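PDB 3KFV: tight junction protein ZO-3 from Homo sapiens, which links tight junction membrane proteins such as claudins, junctional adhesion molecules and occludin to the actin cytoskeleton as a MAGUK-family scaffold. Local coordinates for residues Y6-F11 against Y215-P220; F144-V149 against E289-P294. All coordinates share one frame; numbering follows the deposited sequence.

Contact 1: Y6-F11 against Y215-P220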
loop_
_atom_site.group_PDB
_atom_site.type_symbol
_atom_site.label_atom_id
_atom_site.label_comp_id
_atom_site.label_asym_id
_atom_site.label_seq_id
_atom_site.Cartn_x
_atom_site.Cartn_y
_atom_site.Cartn_z
ATOM N N TYR A 6 10.355 -7.958 -15.691
ATOM C CA TYR A 6 10.121 -7.018 -14.606
ATOM C C TYR A 6 10.971 -7.412 -13.415
ATOM O O TYR A 6 11.167 -8.593 -13.136
ATOM C CB TYR A 6 8.643 -6.982 -14.215
ATOM C CG TYR A 6 7.727 -6.504 -15.321
ATOM C CD1 TYR A 6 7.590 -5.148 -15.607
ATOM C CD2 TYR A 6 6.999 -7.409 -16.077
ATOM C CE1 TYR A 6 6.753 -4.710 -16.619
ATOM C CE2 TYR A 6 6.155 -6.984 -17.093
ATOM C CZ TYR A 6 6.035 -5.637 -17.363
ATOM O OH TYR A 6 5.190 -5.229 -18.379
ATOM N N ILE A 7 11.485 -6.414 -12.715
ATOM C CA ILE A 7 12.385 -6.672 -11.606
ATOM C C ILE A 7 11.952 -5.884 -10.370
ATOM O O ILE A 7 11.486 -4.745 -10.472
ATOM C CB ILE A 7 13.842 -6.321 -11.990
ATOM C CG1 ILE A 7 14.804 -7.385 -11.470
ATOM C CG2 ILE A 7 14.221 -4.941 -11.496
ATOM C CD1 ILE A 7 14.707 -8.697 -12.202
ATOM N N ARG A 8 12.081 -6.509 -9.206
ATOM C CA ARG A 8 11.854 -5.807 -7.952
ATOM C C ARG A 8 13.186 -5.658 -7.202
ATOM O O ARG A 8 13.962 -6.608 -7.100
ATOM C CB ARG A 8 10.812 -6.533 -7.108
ATOM C CG ARG A 8 10.015 -5.609 -6.215
ATOM C CD ARG A 8 8.780 -6.297 -5.651
ATOM N NE ARG A 8 9.082 -7.306 -4.635
ATOM C CZ ARG A 8 8.713 -7.215 -3.362
ATOM N NH1 ARG A 8 8.029 -6.161 -2.945
ATOM N NH2 ARG A 8 9.021 -8.177 -2.506
ATOM N N THR A 9 13.454 -4.458 -6.697
ATOM C CA THR A 9 14.745 -4.154 -6.091
ATOM C C THR A 9 14.713 -4.318 -4.568
ATOM O O THR A 9 13.788 -3.852 -3.907
ATOM C CB THR A 9 15.198 -2.724 -6.461
ATOM O OG1 THR A 9 14.259 -1.775 -5.947
ATOM C CG2 THR A 9 15.276 -2.556 -7.970
ATOM N N HIS A 10 15.725 -4.977 -4.014
ATOM C CA HIS A 10 15.773 -5.239 -2.578
ATOM C C HIS A 10 17.000 -4.636 -1.893
ATOM O O HIS A 10 17.494 -5.147 -0.885
ATOM C CB HIS A 10 15.668 -6.741 -2.309
ATOM C CG HIS A 10 14.345 -7.317 -2.697
ATOM N ND1 HIS A 10 13.238 -7.256 -1.875
ATOM C CD2 HIS A 10 13.939 -7.936 -3.831
ATOM C CE1 HIS A 10 12.213 -7.826 -2.482
ATOM N NE2 HIS A 10 12.611 -8.249 -3.668
ATOM N N PHE A 11 17.485 -3.537 -2.454
ATOM C CA PHE A 11 18.501 -2.739 -1.797
ATOM C C PHE A 11 18.349 -1.291 -2.254
ATOM O O PHE A 11 17.649 -1.013 -3.232
ATOM C CB PHE A 11 19.905 -3.282 -2.091
ATOM C CG PHE A 11 20.258 -3.313 -3.551
ATOM C CD1 PHE A 11 21.042 -2.311 -4.111
ATOM C CD2 PHE A 11 19.811 -4.341 -4.364
ATOM C CE1 PHE A 11 21.367 -2.330 -5.458
ATOM C CE2 PHE A 11 20.135 -4.370 -5.710
ATOM C CZ PHE A 11 20.914 -3.362 -6.258
ATOM N N TYR A 215 5.500 -4.445 0.862
ATOM C CA TYR A 215 6.794 -5.085 0.684
ATOM C C TYR A 215 6.708 -6.609 0.676
ATOM O O TYR A 215 7.342 -7.269 -0.154
ATOM C CB TYR A 215 7.788 -4.614 1.748
ATOM C CG TYR A 215 9.209 -5.021 1.441
ATOM C CD1 TYR A 215 9.844 -4.564 0.292
ATOM C CD2 TYR A 215 9.912 -5.866 2.285
ATOM C CE1 TYR A 215 11.139 -4.932 -0.003
ATOM C CE2 TYR A 215 11.211 -6.241 1.994
ATOM C CZ TYR A 215 11.816 -5.769 0.850
ATOM O OH TYR A 215 13.101 -6.137 0.547
ATOM N N VAL A 216 5.932 -7.165 1.602
ATOM C CA VAL A 216 5.722 -8.611 1.637
ATOM C C VAL A 216 4.657 -9.035 0.630
ATOM O O VAL A 216 4.274 -10.198 0.581
ATOM C CB VAL A 216 5.330 -9.120 3.043
ATOM C CG1 VAL A 216 6.418 -8.782 4.049
ATOM C CG2 VAL A 216 3.987 -8.542 3.468
ATOM N N GLN A 217 4.174 -8.080 -0.157
ATOM C CA GLN A 217 3.315 -8.384 -1.301
ATOM C C GLN A 217 1.893 -8.828 -0.939
ATOM O O GLN A 217 1.261 -9.598 -1.663
ATOM C CB GLN A 217 3.999 -9.396 -2.220
ATOM C CG GLN A 217 5.335 -8.895 -2.742
ATOM C CD GLN A 217 5.904 -9.765 -3.839
ATOM O OE1 GLN A 217 5.908 -9.373 -5.009
ATOM N NE2 GLN A 217 6.387 -10.957 -3.475
ATOM N N TYR A 218 1.403 -8.326 0.189
ATOM C CA TYR A 218 0.000 -8.444 0.544
ATOM C C TYR A 218 -0.772 -7.346 -0.168
ATOM O O TYR A 218 -1.986 -7.426 -0.314
ATOM C CB TYR A 218 -0.169 -8.311 2.053
ATOM C CG TYR A 218 -0.024 -9.621 2.783
ATOM C CD1 TYR A 218 -1.023 -10.078 3.626
ATOM C CD2 TYR A 218 1.102 -10.414 2.609
ATOM C CE1 TYR A 218 -0.902 -11.283 4.289
ATOM C CE2 TYR A 218 1.237 -11.625 3.273
ATOM C CZ TYR A 218 0.230 -12.055 4.113
ATOM O OH TYR A 218 0.344 -13.258 4.780
ATOM N N TYR A 219 -0.040 -6.325 -0.607
ATOM C CA TYR A 219 -0.575 -5.210 -1.392
ATOM C C TYR A 219 -1.998 -4.822 -1.037
ATOM O O TYR A 219 -2.930 -5.100 -1.798
ATOM C CB TYR A 219 -0.475 -5.494 -2.893
ATOM C CG TYR A 219 0.944 -5.531 -3.396
ATOM C CD1 TYR A 219 1.745 -4.389 -3.369
ATOM C CD2 TYR A 219 1.491 -6.702 -3.888
ATOM C CE1 TYR A 219 3.041 -4.418 -3.822
ATOM C CE2 TYR A 219 2.792 -6.738 -4.347
ATOM C CZ TYR A 219 3.560 -5.596 -4.311
ATOM O OH TYR A 219 4.853 -5.649 -4.774
ATOM N N PRO A 220 -2.168 -4.145 0.108
ATOM C CA PRO A 220 -3.511 -3.780 0.560
ATOM C C PRO A 220 -4.180 -2.926 -0.496
ATOM O O PRO A 220 -3.491 -2.335 -1.328
ATOM C CB PRO A 220 -3.252 -2.917 1.801
ATOM C CG PRO A 220 -1.811 -3.085 2.136
ATOM C CD PRO A 220 -1.112 -3.472 0.882
#

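Contact 2: F144-V149 against E289-P294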
loop_
_atom_site.group_PDB
_atom_site.type_symbol
_atom_site.label_atom_id
_atom_site.label_comp_id
_atom_site.label_asym_id
_atom_site.label_seq_id
_atom_site.Cartn_x
_atom_site.Cartn_y
_atom_site.Cartn_z
ATOM N N PHE A 144 -5.838 -14.496 -3.396
ATOM C CA PHE A 144 -6.326 -14.334 -2.034
ATOM C C PHE A 144 -7.050 -12.995 -1.939
ATOM O O PHE A 144 -6.869 -12.119 -2.793
ATOM C CB PHE A 144 -5.173 -14.417 -1.025
ATOM C CG PHE A 144 -4.145 -13.335 -1.182
ATOM C CD1 PHE A 144 -4.191 -12.198 -0.394
ATOM C CD2 PHE A 144 -3.133 -13.451 -2.116
ATOM C CE1 PHE A 144 -3.246 -11.198 -0.535
ATOM C CE2 PHE A 144 -2.183 -12.445 -2.264
ATOM C CZ PHE A 144 -2.244 -11.321 -1.473
ATOM N N LYS A 145 -7.892 -12.843 -0.925
ATOM C CA LYS A 145 -8.568 -11.569 -0.729
ATOM C C LYS A 145 -7.619 -10.563 -0.076
ATOM O O LYS A 145 -7.107 -10.786 1.024
ATOM C CB LYS A 145 -9.874 -11.752 0.050
ATOM C CG LYS A 145 -11.040 -12.169 -0.857
ATOM C CD LYS A 145 -12.282 -12.545 -0.077
ATOM C CE LYS A 145 -13.479 -12.730 -1.004
ATOM N NZ LYS A 145 -14.741 -13.086 -0.261
ATOM N N ARG A 146 -7.373 -9.465 -0.782
ATOM C CA ARG A 146 -6.367 -8.490 -0.383
ATOM C C ARG A 146 -6.798 -7.703 0.849
ATOM O O ARG A 146 -7.957 -7.310 0.966
ATOM C CB ARG A 146 -6.089 -7.528 -1.543
ATOM C CG ARG A 146 -5.663 -8.208 -2.837
ATOM C CD ARG A 146 -5.650 -7.230 -4.014
ATOM N NE ARG A 146 -4.802 -6.068 -3.762
ATOM C CZ ARG A 146 -4.715 -5.008 -4.563
ATOM N NH1 ARG A 146 -5.419 -4.950 -5.678
ATOM N NH2 ARG A 146 -3.922 -3.999 -4.244
ATOM N N PRO A 147 -5.860 -7.467 1.782
ATOM C CA PRO A 147 -6.213 -6.636 2.939
ATOM C C PRO A 147 -6.669 -5.264 2.468
ATOM O O PRO A 147 -6.238 -4.806 1.411
ATOM C CB PRO A 147 -4.895 -6.534 3.713
ATOM C CG PRO A 147 -4.117 -7.738 3.297
ATOM C CD PRO A 147 -4.478 -7.972 1.858
ATOM N N VAL A 148 -7.539 -4.616 3.228
ATOM C CA VAL A 148 -8.038 -3.308 2.834
ATOM C C VAL A 148 -7.721 -2.291 3.916
ATOM O O VAL A 148 -8.133 -2.444 5.065
ATOM C CB VAL A 148 -9.571 -3.328 2.565
ATOM C CG1 VAL A 148 -10.065 -1.937 2.189
ATOM C CG2 VAL A 148 -9.921 -4.330 1.472
ATOM N N VAL A 149 -6.980 -1.257 3.550
ATOM C CA VAL A 149 -6.620 -0.212 4.498
ATOM C C VAL A 149 -7.496 1.024 4.299
ATOM O O VAL A 149 -7.504 1.619 3.221
ATOM C CB VAL A 149 -5.130 0.177 4.364
ATOM C CG1 VAL A 149 -4.825 1.392 5.213
ATOM C CG2 VAL A 149 -4.237 -0.990 4.760
ATOM N N GLU A 289 -13.619 -4.048 -7.137
ATOM C CA GLU A 289 -12.963 -3.817 -8.415
ATOM C C GLU A 289 -11.478 -4.097 -8.309
ATOM O O GLU A 289 -10.945 -4.967 -8.992
ATOM C CB GLU A 289 -13.163 -2.377 -8.858
ATOM C CG GLU A 289 -12.491 -2.039 -10.164
ATOM C CD GLU A 289 -12.428 -0.539 -10.387
ATOM O OE1 GLU A 289 -11.632 0.137 -9.683
ATOM O OE2 GLU A 289 -13.182 -0.034 -11.257
ATOM N N GLN A 290 -10.814 -3.348 -7.437
ATOM C CA GLN A 290 -9.368 -3.453 -7.290
ATOM C C GLN A 290 -8.941 -4.839 -6.834
ATOM O O GLN A 290 -7.774 -5.195 -6.948
ATOM C CB GLN A 290 -8.835 -2.356 -6.362
ATOM C CG GLN A 290 -9.102 -0.961 -6.901
ATOM C CD GLN A 290 -8.218 0.098 -6.281
ATOM O OE1 GLN A 290 -7.370 -0.199 -5.439
ATOM N NE2 GLN A 290 -8.410 1.348 -6.694
ATOM N N GLN A 291 -9.893 -5.630 -6.350
ATOM C CA GLN A 291 -9.619 -7.015 -5.969
ATOM C C GLN A 291 -9.360 -7.889 -7.192
ATOM O O GLN A 291 -8.757 -8.959 -7.086
ATOM C CB GLN A 291 -10.779 -7.595 -5.161
ATOM C CG GLN A 291 -10.738 -9.105 -5.021
ATOM C CD GLN A 291 -9.561 -9.565 -4.210
ATOM O OE1 GLN A 291 -9.182 -8.914 -3.243
ATOM N NE2 GLN A 291 -8.964 -10.690 -4.598
ATOM N N THR A 292 -9.819 -7.433 -8.354
ATOM C CA THR A 292 -9.614 -8.177 -9.592
ATOM C C THR A 292 -8.366 -7.696 -10.347
ATOM O O THR A 292 -7.887 -8.376 -11.260
ATOM C CB THR A 292 -10.847 -8.099 -10.522
ATOM O OG1 THR A 292 -10.945 -6.783 -11.087
ATOM C CG2 THR A 292 -12.136 -8.437 -9.761
ATOM N N ARG A 293 -7.849 -6.529 -9.964
ATOM C CA ARG A 293 -6.642 -5.978 -10.578
ATOM C C ARG A 293 -5.437 -6.843 -10.265
ATOM O O ARG A 293 -5.281 -7.308 -9.135
ATOM C CB ARG A 293 -6.360 -4.565 -10.070
ATOM C CG ARG A 293 -7.347 -3.495 -10.507
ATOM C CD ARG A 293 -6.715 -2.132 -10.309
ATOM N NE ARG A 293 -7.681 -1.038 -10.219
ATOM C CZ ARG A 293 -8.466 -0.645 -11.220
ATOM N NH1 ARG A 293 -8.429 -1.276 -12.392
ATOM N NH2 ARG A 293 -9.301 0.374 -11.047
ATOM N N PRO A 294 -4.570 -7.052 -11.264
ATOM C CA PRO A 294 -3.354 -7.862 -11.128
ATOM C C PRO A 294 -2.281 -7.170 -10.283
ATOM O O PRO A 294 -1.981 -5.994 -10.485
ATOM C CB PRO A 294 -2.869 -7.981 -12.578
ATOM C CG PRO A 294 -3.403 -6.746 -13.227
ATOM C CD PRO A 294 -4.783 -6.642 -12.661
#

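Contact 1: Y6-F11 against Y215-P220
The interface between the SH3 domain and the guanylate kinase-like domain of this MAGUK core is bridged here, strand 5-9 of the SH3 sheet facing the C-terminal end of helix 207-215. Arg8 is the main reach across. Its CG stands anti to the backbone N (chi1 -150°), and a bend at chi3 brings the guanidinium end-on to the carbonyl of Tyr215 in the last helical turn. NH1 and NH2 of Arg8 both donate to Tyr215 O, at 3.1 and 3.0 Å, with the oxygen near the guanidinium plane; the helix's C-terminal end probably favours the positive charge. Gln217, whose positive phi closes the helix in a Schellman motif, lays its amide nearly parallel over one guanidinium face, CD 3.7 Å from Arg8 NH2. Beside this grip, His10 ND1 and Tyr215 OH share a straight hydrogen bond of 2.7 Å; the hydroxyl also bonds Thr126 OG1. Glu135 OE2 pairs with both Arg8 NE and His10 NE2, and so probably helps to hold both side chains in place. An alanine in place of Arg8 would lose both bonds to the helix end and would probably loosen the hold between the domains. Such polar bridging is consistent with the intramolecular SH3-guanylate kinase unit of MAGUK proteins.

Contact 2: F144-V149 against E289-P294
Arg146 and Gln291 run past each other in opposite directions, their guanidinium and amide planes 58° apart, where the chain enters and leaves the guanylate kinase-like fold. Residues 144-149 lead from the SH3-side strand 134-141 into strand 148-151, the middle strand of the parallel sheet; residues 289-294 carry the chain from helix 278-290 back to strand 294-298, beside strand 134-141. The two connections are thus tied together side by side.

Gln291 sets its CG anti to the backbone N and turns at chi2, so that its amide faces the opposing backbone and clasps it with both ends. Gln291 NE2 gives a fairly straight hydrogen bond to Phe144 O, 3.1 Å away, approaching from above the carbonyl plane. The other end of the amide accepts: Arg146 N points almost directly at Gln291 OE1, on a lone pair, with an N-H...O angle of 174°. One side chain thereby satisfies a carbonyl and an amide two residues apart, much as a neighbouring strand would. The same OE1 rests against the aliphatic part of Arg146, 3.6 Å from its CG.

Arg146 points the other way. Its CG lies anti to the carbonyl carbon, and the chain bends at chi3. Its NH2 bonds Tyr219 O, in the loop before strand 221-227, while NH1 turns to the last part of helix 278-290; the side-chain amide of Gln290 turns to Thr267 instead. Close to Gln290, Arg293 uses NH2 to form a salt bridge with Glu289 OE1 within its own segment. Across the contact, Arg146 NH1 lies 2.7 Å from Gln290 O, near the guanidinium plane, but its N-H...O angle of 116° makes this bond weak.

How the contacts relate
Both contacts use arginine to reach main-chain carbonyls in the last part of a helix, but at different places in the fold. Contact 1 is buried and joins separate domains, with a two-nitrogen grip, a stacked amide and a histidine-tyrosine bond. Contact 2 is partly buried, with Arg293 exposed at its margin, and holds the entry and exit connections of the guanylate kinase-like fold through a glutamine bonded to backbone. Their centres are about 16 Å apart, yet they touch through segment 215-220: the arginine of contact 2 also bonds to this segment, and Pro147 packs against Tyr218 and Pro220. That segment therefore faces the SH3 domain through contact 1 and the connections through contact 2.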